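Local coordinates for protein salicylaldehyde dehydrogenase NahF (Pseudomonas putida, PDB 4JZ6) that probably catalyses the NAD+-dependent oxidation of salicylaldehyde to salicylate, a step in naphthalene degradation, at residues A[107-110]-A[111-115]; A[164-168]-A[169-173]; A[294-297]-A[298-302]. All blocks are in the same frame, centred on the assembly; numbering follows the deposited sequence.

Interaction 1: A[107-110]-A[111-115]; sequences VGAS and ALWAG. With NK (salicylaldehyde), chain B.
S110, the N-cap of helix 111-130, meets W113 through its side chain and A114 through its carbonyl. The carbonyl bond is the first regular one of the helix, S110 O accepting from A114 N at 2.9 Å with a hydrogen angle of 166°. The capping bond is the other: S110 OG reaches W113 N at 3.5 Å, a weak bond although a straight one; chi1 of 63° folds the hydroxyl in between the backbone N and the carbonyl carbon, turning it back over the first amides of the helix. Serine suits this place because the first N-H groups of a helix lack a carbonyl from a preceding turn, and a short hydroxyl can approach one of them.

The apolar part of the contact is A109 against W113. A109 CB lies 3.6 Å from W113 CD1, at the edge of the indole and in its plane, where the small methyl group fits beside the ring. With CG anti to the backbone N (chi1 177°), the indole is carried away from the helix, and its far edge comes to the salicylaldehyde, W113 CZ2 lying 3.5 Å from the ligand OAF. The ring nitrogen NE1 donates to N166 O, and F296 stacks on the ring. Replacing W113 with alanine removes the indole, which would probably leave N166 O without this donor and open a gap beside the ligand hydroxyl.

A serine N-cap thus starts helix 111-130, and the tryptophan in its first turn forms part of the wall of the salicylaldehyde pocket.

Interaction 2: A[164-168]-A[169-173]; sequences PWNGT and AVLAA. With NK (salicylaldehyde), chain B.
L171 folds back from the first turn of helix 170-181 over the loop before it, touching G167, N166 and P164 in succession. Its CB sits 3.2 Å from G167 O, the same oxygen that accepts from L171 N at 2.9 Å with a hydrogen angle of 161°. Because chi1 is -64°, the next carbon stays on the side of the backbone N and lies over the glycine, L171 CG being 3.7 Å from G167 CA. A side chain on G167 would run into this carbon, and into the ligand as well, so the absence of one is what lets leucine and salicylaldehyde approach the same residue.

G167 is the centre of an inverse gamma turn, closed by a weak bond from T168 N to N166 O. The turn joins strand 159-162 to helix 170-181, at the end of a strand in a Rossmann-type parallel sheet, where ligand-binding loops commonly lie.

Beyond CG the leucine forks. L171 CD1 comes within 3.4 Å of N166 OD1. The same L171 CD1, crossing the proline at about a right angle, lies 3.6 Å from P164 CG. L171 CD2 takes the other direction, toward the aromatic ring of the ligand, and ends near its carbon CAB.

Around this side chain the loop is tied by its own polar groups. T168 OG1 donates to W165 O, while N166 OD1 accepts a weak bond from G167 N and the ND2 of the same amide bonds to Q299 O. The ligand hydroxyl oxygen OAF rests 3.1 Å from G167 CA. On the helix side V170 CG1 touches the ligand ring at CAE, 3.7 Å away, its branched chain offering a purely apolar surface to the aromatic carbons.

Interaction 3: A[294-297]-A[298-302]; sequences FLFQ and GQICM. With NK (salicylaldehyde), chain B.
A buried left-handed turn, in the loop that leads from helix 282-294 to strand 306-310, brings L295 and F296 against the residues G298 to I300 that follow. F296, Q297 and G298 all have positive phi, between 52° and 60°: after L295 has left the helix, these three residues wind with left-handed sense. Each of the two bonds across the turn joins residues three apart: G298 N donates to L295 O at 3.1 Å, and Q299 N to F296 O at 3.0 Å. Glycine tolerates this conformation easily, which suits G298; F296 and Q297 adopt it in spite of their side chains.

The side chains pack outside the turn. Q299 brings NE2 over one face of the F296 ring, toward its rim and 3.5 Å from F296 CZ, the amide tilted 55° to the ring. At the other end of this amide, OE1 is weakly bonded to V345 N. I300 instead sends CG1 and CD1 back along the turn, where I300 CD1 lies 3.8 Å from L295 CG. Its other branch, I300 CG2, is anti to the backbone N and points to the ligand, 3.3 Å from OAH. The branching of isoleucine thus lets one residue pack on L295 with one branch and line the pocket with the other.

The chain then reaches the aldehyde oxygen itself. C301 N approaches OAH at 2.6 Å in a weak, bent bond, and M302 N adds a longer weak one; the extended M302 chain puts M302 CE 3.6 Å from ligand CAG. With its N-H turned to the aldehyde oxygen, C301 N resembles the cysteine N-H of the oxyanion hole in aldehyde dehydrogenases, and the contact is consistent with that site.

The three contacts follow one another along the chain, yet their centres lie only about 11 to 13 Å apart, and all three reach the same salicylaldehyde. Interactions 1 and 2 are joined where W113 NE1 meets N166 O at 2.9 Å, a probable hydrogen bond. Interactions 2 and 3 are tied by N166 ND2 to Q299 O at 3.1 Å, also probable. Between interactions 1 and 3 the link is aromatic, with W113 NE1 3.4 Å from F296 CD2. Together they line much of one pocket: 111-115 and 164-173 meet the ligand hydroxyl, and 298-302 its aldehyde oxygen. The side chain of E267, the predicted active-site residue, lies about 6 Å from that of L171.

Interaction 1: A[107-110]-A[111-115]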
ATOM      1  N   VAL A 107      13.657 -19.594 -21.591  1.00 33.96           N
ATOM      2  CA  VAL A 107      13.610 -18.141 -21.705  1.00 32.51           C
ATOM      3  C   VAL A 107      14.868 -17.544 -22.327  1.00 32.22           C
ATOM      4  O   VAL A 107      15.135 -16.350 -22.178  1.00 37.70           O
ATOM      5  CB  VAL A 107      13.312 -17.470 -20.337  1.00 30.92           C
ATOM      6  CG1 VAL A 107      12.044 -18.050 -19.728  1.00 26.67           C
ATOM      7  CG2 VAL A 107      14.489 -17.625 -19.381  1.00 26.95           C
ATOM      8  N   GLY A 108      15.628 -18.378 -23.033  1.00 28.60           N
ATOM      9  CA  GLY A 108      16.815 -17.934 -23.749  1.00 29.33           C
ATOM     10  C   GLY A 108      17.840 -17.215 -22.888  1.00 29.87           C
ATOM     11  O   GLY A 108      18.491 -16.269 -23.338  1.00 29.09           O
ATOM     12  N   ALA A 109      17.980 -17.659 -21.644  1.00 27.45           N
ATOM     13  CA  ALA A 109      18.924 -17.052 -20.722  1.00 26.73           C
ATOM     14  C   ALA A 109      20.310 -17.638 -20.907  1.00 27.21           C
ATOM     15  O   ALA A 109      20.470 -18.853 -20.956  1.00 27.79           O
ATOM     16  CB  ALA A 109      18.463 -17.255 -19.292  1.00 25.98           C
ATOM     17  N   SER A 110      21.309 -16.769 -21.009  1.00 27.04           N
ATOM     18  CA  SER A 110      22.700 -17.199 -21.028  1.00 27.45           C
ATOM     19  C   SER A 110      23.086 -17.741 -19.662  1.00 30.42           C
ATOM     20  O   SER A 110      22.403 -17.487 -18.668  1.00 29.79           O
ATOM     21  CB  SER A 110      23.613 -16.030 -21.381  1.00 27.36           C
ATOM     22  OG  SER A 110      23.529 -15.011 -20.397  1.00 29.21           O
ATOM     23  N   ALA A 111      24.183 -18.489 -19.611  1.00 31.94           N
ATOM     24  CA  ALA A 111      24.667 -19.032 -18.345  1.00 27.73           C
ATOM     25  C   ALA A 111      24.934 -17.915 -17.331  1.00 26.52           C
ATOM     26  O   ALA A 111      24.770 -18.101 -16.127  1.00 25.89           O
ATOM     27  CB  ALA A 111      25.913 -19.861 -18.568  1.00 28.13           C
ATOM     28  N   LEU A 112      25.355 -16.757 -17.828  1.00 30.15           N
ATOM     29  CA  LEU A 112      25.589 -15.607 -16.971  1.00 28.13           C
ATOM     30  C   LEU A 112      24.322 -15.254 -16.190  1.00 29.25           C
ATOM     31  O   LEU A 112      24.337 -15.215 -14.960  1.00 27.15           O
ATOM     32  CB  LEU A 112      26.052 -14.407 -17.801  1.00 25.62           C
ATOM     33  CG  LEU A 112      26.216 -13.075 -17.062  1.00 24.94           C
ATOM     34  CD1 LEU A 112      27.332 -13.151 -16.028  1.00 24.89           C
ATOM     35  CD2 LEU A 112      26.474 -11.950 -18.040  1.00 25.14           C
ATOM     36  N   TRP A 113      23.228 -15.025 -16.914  1.00 29.76           N
ATOM     37  CA  TRP A 113      21.961 -14.584 -16.327  1.00 26.65           C
ATOM     38  C   TRP A 113      21.305 -15.687 -15.505  1.00 28.58           C
ATOM     39  O   TRP A 113      20.705 -15.425 -14.457  1.00 26.39           O
ATOM     40  CB  TRP A 113      21.015 -14.096 -17.435  1.00 27.75           C
ATOM     41  CG  TRP A 113      19.630 -13.682 -16.991  1.00 24.90           C
ATOM     42  CD1 TRP A 113      18.444 -14.269 -17.341  1.00 24.03           C
ATOM     43  CD2 TRP A 113      19.291 -12.582 -16.133  1.00 26.22           C
ATOM     44  NE1 TRP A 113      17.392 -13.609 -16.750  1.00 23.35           N
ATOM     45  CE2 TRP A 113      17.885 -12.569 -16.005  1.00 28.63           C
ATOM     46  CE3 TRP A 113      20.038 -11.613 -15.456  1.00 26.66           C
ATOM     47  CZ2 TRP A 113      17.216 -11.620 -15.227  1.00 35.47           C
ATOM     48  CZ3 TRP A 113      19.369 -10.669 -14.682  1.00 24.85           C
ATOM     49  CH2 TRP A 113      17.975 -10.679 -14.579  1.00 30.22           C
ATOM     50  N   ALA A 114      21.421 -16.920 -15.983  1.00 24.59           N
ATOM     51  CA  ALA A 114      20.868 -18.060 -15.265  1.00 24.64           C
ATOM     52  C   ALA A 114      21.600 -18.243 -13.946  1.00 24.29           C
ATOM     53  O   ALA A 114      20.982 -18.330 -12.884  1.00 23.78           O
ATOM     54  CB  ALA A 114      20.966 -19.322 -16.108  1.00 25.58           C
ATOM     55  N   GLY A 115      22.925 -18.296 -14.028  1.00 24.63           N
ATOM     56  CA  GLY A 115      23.762 -18.467 -12.859  1.00 30.49           C
ATOM     57  C   GLY A 115      23.515 -17.380 -11.836  1.00 25.62           C
ATOM     58  O   GLY A 115      23.436 -17.656 -10.639  1.00 28.39           O
TER
HETATM   59  OAH  NK B 501      13.382  -6.229 -13.784  1.00 34.03           O
HETATM   60  CAD  NK B 501      13.214  -7.387 -13.458  1.00 24.65           C
HETATM   61  CAA  NK B 501      14.091  -7.886 -12.377  1.00 25.42           C
HETATM   62  CAC  NK B 501      14.236  -7.192 -11.176  1.00 20.73           C
HETATM   63  CAG  NK B 501      15.077  -7.704 -10.193  1.00 20.00           C
HETATM   64  CAI  NK B 501      15.775  -8.878 -10.406  1.00 19.66           C
HETATM   65  CAE  NK B 501      15.637  -9.562 -11.600  1.00 29.08           C
HETATM   66  CAB  NK B 501      14.793  -9.064 -12.592  1.00 29.44           C
HETATM   67  OAF  NK B 501      14.622  -9.707 -13.795  1.00 32.05           O

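Interaction 2: A[164-168]-A[169-173]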
ATOM      1  N   PRO A 164       6.518 -13.324 -13.178  1.00 29.61           N
ATOM      2  CA  PRO A 164       6.784 -13.373 -14.619  1.00 26.26           C
ATOM      3  C   PRO A 164       7.955 -14.297 -14.954  1.00 24.43           C
ATOM      4  O   PRO A 164       8.358 -15.102 -14.111  1.00 23.09           O
ATOM      5  CB  PRO A 164       7.151 -11.930 -14.942  1.00 22.87           C
ATOM      6  CG  PRO A 164       7.842 -11.471 -13.712  1.00 22.03           C
ATOM      7  CD  PRO A 164       7.110 -12.119 -12.565  1.00 28.88           C
ATOM      8  N   TRP A 165       8.507 -14.153 -16.157  1.00 24.54           N
ATOM      9  CA  TRP A 165       9.442 -15.127 -16.718  1.00 24.24           C
ATOM     10  C   TRP A 165      10.890 -14.628 -16.840  1.00 29.42           C
ATOM     11  O   TRP A 165      11.796 -15.423 -17.087  1.00 25.71           O
ATOM     12  CB  TRP A 165       8.946 -15.520 -18.107  1.00 28.10           C
ATOM     13  CG  TRP A 165       8.648 -14.302 -18.909  1.00 30.09           C
ATOM     14  CD1 TRP A 165       7.448 -13.659 -19.009  1.00 28.27           C
ATOM     15  CD2 TRP A 165       9.582 -13.535 -19.676  1.00 29.77           C
ATOM     16  NE1 TRP A 165       7.572 -12.548 -19.809  1.00 26.34           N
ATOM     17  CE2 TRP A 165       8.872 -12.448 -20.230  1.00 27.77           C
ATOM     18  CE3 TRP A 165      10.944 -13.665 -19.962  1.00 25.37           C
ATOM     19  CZ2 TRP A 165       9.483 -11.500 -21.050  1.00 32.75           C
ATOM     20  CZ3 TRP A 165      11.550 -12.721 -20.773  1.00 33.73           C
ATOM     21  CH2 TRP A 165      10.821 -11.655 -21.309  1.00 34.97           C
ATOM     22  N   ASN A 166      11.112 -13.324 -16.686  1.00 23.44           N
ATOM     23  CA  ASN A 166      12.422 -12.741 -16.998  1.00 28.42           C
ATOM     24  C   ASN A 166      13.493 -12.924 -15.922  1.00 27.85           C
ATOM     25  O   ASN A 166      14.548 -13.508 -16.179  1.00 34.92           O
ATOM     26  CB  ASN A 166      12.285 -11.270 -17.401  1.00 23.17           C
ATOM     27  CG  ASN A 166      11.568 -10.450 -16.358  1.00 27.61           C
ATOM     28  OD1 ASN A 166      10.797 -10.986 -15.563  1.00 25.43           O
ATOM     29  ND2 ASN A 166      11.816  -9.141 -16.351  1.00 35.27           N
ATOM     30  N   GLY A 167      13.232 -12.419 -14.723  1.00 31.82           N
ATOM     31  CA  GLY A 167      14.049 -12.757 -13.571  1.00 26.27           C
ATOM     32  C   GLY A 167      13.540 -14.098 -13.081  1.00 21.78           C
ATOM     33  O   GLY A 167      13.072 -14.234 -11.950  1.00 21.36           O
ATOM     34  N   THR A 168      13.655 -15.087 -13.961  1.00 22.65           N
ATOM     35  CA  THR A 168      12.924 -16.346 -13.882  1.00 22.88           C
ATOM     36  C   THR A 168      12.926 -17.003 -12.510  1.00 27.20           C
ATOM     37  O   THR A 168      11.894 -17.488 -12.045  1.00 30.53           O
ATOM     38  CB  THR A 168      13.479 -17.346 -14.897  1.00 23.92           C
ATOM     39  OG1 THR A 168      13.809 -16.657 -16.110  1.00 30.21           O
ATOM     40  CG2 THR A 168      12.452 -18.392 -15.192  1.00 24.46           C
ATOM     41  N   ALA A 169      14.083 -17.002 -11.862  1.00 23.22           N
ATOM     42  CA  ALA A 169      14.226 -17.649 -10.569  1.00 21.96           C
ATOM     43  C   ALA A 169      14.069 -16.669  -9.417  1.00 22.46           C
ATOM     44  O   ALA A 169      13.298 -16.916  -8.491  1.00 21.33           O
ATOM     45  CB  ALA A 169      15.563 -18.349 -10.485  1.00 22.24           C
ATOM     46  N   VAL A 170      14.801 -15.560  -9.467  1.00 20.83           N
ATOM     47  CA  VAL A 170      14.843 -14.644  -8.332  1.00 20.18           C
ATOM     48  C   VAL A 170      13.491 -13.963  -8.060  1.00 25.05           C
ATOM     49  O   VAL A 170      13.148 -13.695  -6.906  1.00 19.44           O
ATOM     50  CB  VAL A 170      15.992 -13.612  -8.460  1.00 23.02           C
ATOM     51  CG1 VAL A 170      15.717 -12.627  -9.585  1.00 25.52           C
ATOM     52  CG2 VAL A 170      16.223 -12.891  -7.131  1.00 19.44           C
ATOM     53  N   LEU A 171      12.717 -13.717  -9.115  1.00 21.31           N
ATOM     54  CA  LEU A 171      11.406 -13.089  -8.966  1.00 20.51           C
ATOM     55  C   LEU A 171      10.402 -14.026  -8.294  1.00 24.03           C
ATOM     56  O   LEU A 171       9.505 -13.592  -7.573  1.00 26.07           O
ATOM     57  CB  LEU A 171      10.877 -12.605 -10.315  1.00 20.42           C
ATOM     58  CG  LEU A 171      11.723 -11.509 -10.965  1.00 20.54           C
ATOM     59  CD1 LEU A 171      11.020 -10.935 -12.186  1.00 20.78           C
ATOM     60  CD2 LEU A 171      12.034 -10.426  -9.961  1.00 19.76           C
ATOM     61  N   ALA A 172      10.556 -15.318  -8.539  1.00 24.17           N
ATOM     62  CA  ALA A 172       9.772 -16.306  -7.822  1.00 24.43           C
ATOM     63  C   ALA A 172      10.244 -16.368  -6.377  1.00 25.19           C
ATOM     64  O   ALA A 172       9.437 -16.306  -5.448  1.00 28.37           O
ATOM     65  CB  ALA A 172       9.894 -17.683  -8.489  1.00 21.40           C
ATOM     66  N   ALA A 173      11.559 -16.487  -6.201  1.00 25.10           N
ATOM     67  CA  ALA A 173      12.167 -16.634  -4.880  1.00 20.48           C
ATOM     68  C   ALA A 173      11.718 -15.543  -3.920  1.00 19.18           C
ATOM     69  O   ALA A 173      11.277 -15.829  -2.808  1.00 25.38           O
ATOM     70  CB  ALA A 173      13.676 -16.639  -4.997  1.00 21.38           C
TER
HETATM   71  OAH  NK B 501      13.382  -6.229 -13.784  1.00 34.03           O
HETATM   72  CAD  NK B 501      13.214  -7.387 -13.458  1.00 24.65           C
HETATM   73  CAA  NK B 501      14.091  -7.886 -12.377  1.00 25.42           C
HETATM   74  CAC  NK B 501      14.236  -7.192 -11.176  1.00 20.73           C
HETATM   75  CAG  NK B 501      15.077  -7.704 -10.193  1.00 20.00           C
HETATM   76  CAI  NK B 501      15.775  -8.878 -10.406  1.00 19.66           C
HETATM   77  CAE  NK B 501      15.637  -9.562 -11.600  1.00 29.08           C
HETATM   78  CAB  NK B 501      14.793  -9.064 -12.592  1.00 29.44           C
HETATM   79  OAF  NK B 501      14.622  -9.707 -13.795  1.00 32.05           O

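Interaction 3: A[294-297]-A[298-302]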
ATOM      1  N   PHE A 294      22.098  -4.422 -22.255  1.00 25.06           N
ATOM      2  CA  PHE A 294      22.029  -5.657 -23.018  1.00 28.63           C
ATOM      3  C   PHE A 294      22.135  -6.951 -22.229  1.00 31.28           C
ATOM      4  O   PHE A 294      22.178  -8.034 -22.815  1.00 36.09           O
ATOM      5  CB  PHE A 294      23.059  -5.621 -24.136  1.00 26.35           C
ATOM      6  CG  PHE A 294      22.878  -4.470 -25.058  1.00 26.78           C
ATOM      7  CD1 PHE A 294      21.742  -4.377 -25.846  1.00 27.10           C
ATOM      8  CD2 PHE A 294      23.826  -3.468 -25.125  1.00 26.93           C
ATOM      9  CE1 PHE A 294      21.558  -3.308 -26.699  1.00 27.56           C
ATOM     10  CE2 PHE A 294      23.654  -2.396 -25.974  1.00 46.07           C
ATOM     11  CZ  PHE A 294      22.515  -2.312 -26.765  1.00 27.70           C
ATOM     12  N   LEU A 295      22.173  -6.853 -20.907  1.00 24.57           N
ATOM     13  CA  LEU A 295      22.109  -8.054 -20.101  1.00 24.30           C
ATOM     14  C   LEU A 295      20.743  -8.701 -20.337  1.00 26.42           C
ATOM     15  O   LEU A 295      19.718  -8.014 -20.305  1.00 24.09           O
ATOM     16  CB  LEU A 295      22.322  -7.720 -18.628  1.00 23.57           C
ATOM     17  CG  LEU A 295      22.162  -8.866 -17.630  1.00 23.26           C
ATOM     18  CD1 LEU A 295      23.102 -10.001 -17.959  1.00 23.79           C
ATOM     19  CD2 LEU A 295      22.425  -8.353 -16.237  1.00 22.62           C
ATOM     20  N   PHE A 296      20.743 -10.012 -20.603  1.00 24.71           N
ATOM     21  CA  PHE A 296      19.517 -10.774 -20.879  1.00 24.89           C
ATOM     22  C   PHE A 296      18.665 -10.120 -21.974  1.00 31.30           C
ATOM     23  O   PHE A 296      17.434 -10.098 -21.894  1.00 25.20           O
ATOM     24  CB  PHE A 296      18.704 -10.994 -19.591  1.00 24.19           C
ATOM     25  CG  PHE A 296      17.530 -11.930 -19.755  1.00 24.43           C
ATOM     26  CD1 PHE A 296      17.661 -13.126 -20.450  1.00 25.14           C
ATOM     27  CD2 PHE A 296      16.292 -11.611 -19.209  1.00 24.03           C
ATOM     28  CE1 PHE A 296      16.580 -13.980 -20.603  1.00 25.46           C
ATOM     29  CE2 PHE A 296      15.209 -12.471 -19.356  1.00 24.33           C
ATOM     30  CZ  PHE A 296      15.358 -13.657 -20.054  1.00 25.05           C
ATOM     31  N   GLN A 297      19.337  -9.578 -22.986  1.00 25.82           N
ATOM     32  CA  GLN A 297      18.663  -8.989 -24.137  1.00 26.36           C
ATOM     33  C   GLN A 297      17.735  -7.840 -23.769  1.00 34.88           C
ATOM     34  O   GLN A 297      16.688  -7.682 -24.389  1.00 35.88           O
ATOM     35  CB  GLN A 297      17.835 -10.048 -24.867  1.00 37.82           C
ATOM     36  CG  GLN A 297      18.605 -11.283 -25.231  1.00 36.61           C
ATOM     37  CD  GLN A 297      18.417 -12.427 -24.254  1.00 34.96           C
ATOM     38  OE1 GLN A 297      19.384 -12.921 -23.678  1.00 38.26           O
ATOM     39  NE2 GLN A 297      17.176 -12.866 -24.073  1.00 32.40           N
ATOM     40  N   GLY A 298      18.097  -7.057 -22.757  1.00 26.94           N
ATOM     41  CA  GLY A 298      17.261  -5.950 -22.331  1.00 29.24           C
ATOM     42  C   GLY A 298      15.856  -6.371 -21.921  1.00 32.60           C
ATOM     43  O   GLY A 298      14.902  -5.594 -22.012  1.00 35.52           O
ATOM     44  N   GLN A 299      15.727  -7.614 -21.474  1.00 30.13           N
ATOM     45  CA  GLN A 299      14.442  -8.121 -21.025  1.00 27.26           C
ATOM     46  C   GLN A 299      14.324  -8.045 -19.505  1.00 26.23           C
ATOM     47  O   GLN A 299      13.654  -8.865 -18.877  1.00 26.25           O
ATOM     48  CB  GLN A 299      14.229  -9.549 -21.516  1.00 24.94           C
ATOM     49  CG  GLN A 299      13.996  -9.639 -23.001  1.00 25.87           C
ATOM     50  CD  GLN A 299      13.670 -11.049 -23.453  1.00 37.01           C
ATOM     51  OE1 GLN A 299      12.723 -11.269 -24.213  1.00 33.53           O
ATOM     52  NE2 GLN A 299      14.458 -12.014 -22.990  1.00 26.38           N
ATOM     53  N   ILE A 300      14.984  -7.057 -18.917  1.00 26.82           N
ATOM     54  CA  ILE A 300      14.882  -6.825 -17.484  1.00 26.50           C
ATOM     55  C   ILE A 300      14.055  -5.564 -17.305  1.00 26.24           C
ATOM     56  O   ILE A 300      14.213  -4.623 -18.077  1.00 29.28           O
ATOM     57  CB  ILE A 300      16.277  -6.642 -16.854  1.00 22.74           C
ATOM     58  CG1 ILE A 300      17.248  -7.683 -17.420  1.00 22.43           C
ATOM     59  CG2 ILE A 300      16.200  -6.728 -15.339  1.00 21.49           C
ATOM     60  CD1 ILE A 300      18.656  -7.581 -16.880  1.00 23.15           C
ATOM     61  N   CYS A 301      13.167  -5.537 -16.311  1.00 31.66           N
ATOM     62  CA  CYS A 301      12.302  -4.364 -16.126  1.00 33.95           C
ATOM     63  C   CYS A 301      13.141  -3.128 -15.814  1.00 27.75           C
ATOM     64  O   CYS A 301      12.718  -2.003 -16.081  1.00 23.56           O
ATOM     65  CB  CYS A 301      11.237  -4.589 -15.042  1.00 21.29           C
ATOM     66  SG  CYS A 301       9.983  -5.845 -15.424  1.00 28.89           S
ATOM     67  N   MET A 302      14.337  -3.350 -15.268  1.00 22.73           N
ATOM     68  CA  MET A 302      15.262  -2.256 -14.982  1.00 21.04           C
ATOM     69  C   MET A 302      16.389  -2.114 -16.009  1.00 25.00           C
ATOM     70  O   MET A 302      17.356  -1.388 -15.761  1.00 26.88           O
ATOM     71  CB  MET A 302      15.857  -2.390 -13.576  1.00 20.48           C
ATOM     72  CG  MET A 302      16.496  -3.742 -13.268  1.00 20.36           C
ATOM     73  SD  MET A 302      17.393  -3.733 -11.694  1.00 23.54           S
ATOM     74  CE  MET A 302      17.628  -5.495 -11.427  1.00 19.82           C
TER
HETATM   75  OAH  NK B 501      13.382  -6.229 -13.784  1.00 34.03           O
HETATM   76  CAD  NK B 501      13.214  -7.387 -13.458  1.00 24.65           C
HETATM   77  CAA  NK B 501      14.091  -7.886 -12.377  1.00 25.42           C
HETATM   78  CAC  NK B 501      14.236  -7.192 -11.176  1.00 20.73           C
HETATM   79  CAG  NK B 501      15.077  -7.704 -10.193  1.00 20.00           C
HETATM   80  CAI  NK B 501      15.775  -8.878 -10.406  1.00 19.66           C
HETATM   81  CAE  NK B 501      15.637  -9.562 -11.600  1.00 29.08           C
HETATM   82  CAB  NK B 501      14.793  -9.064 -12.592  1.00 29.44           C
HETATM   83  OAF  NK B 501      14.622  -9.707 -13.795  1.00 32.05           O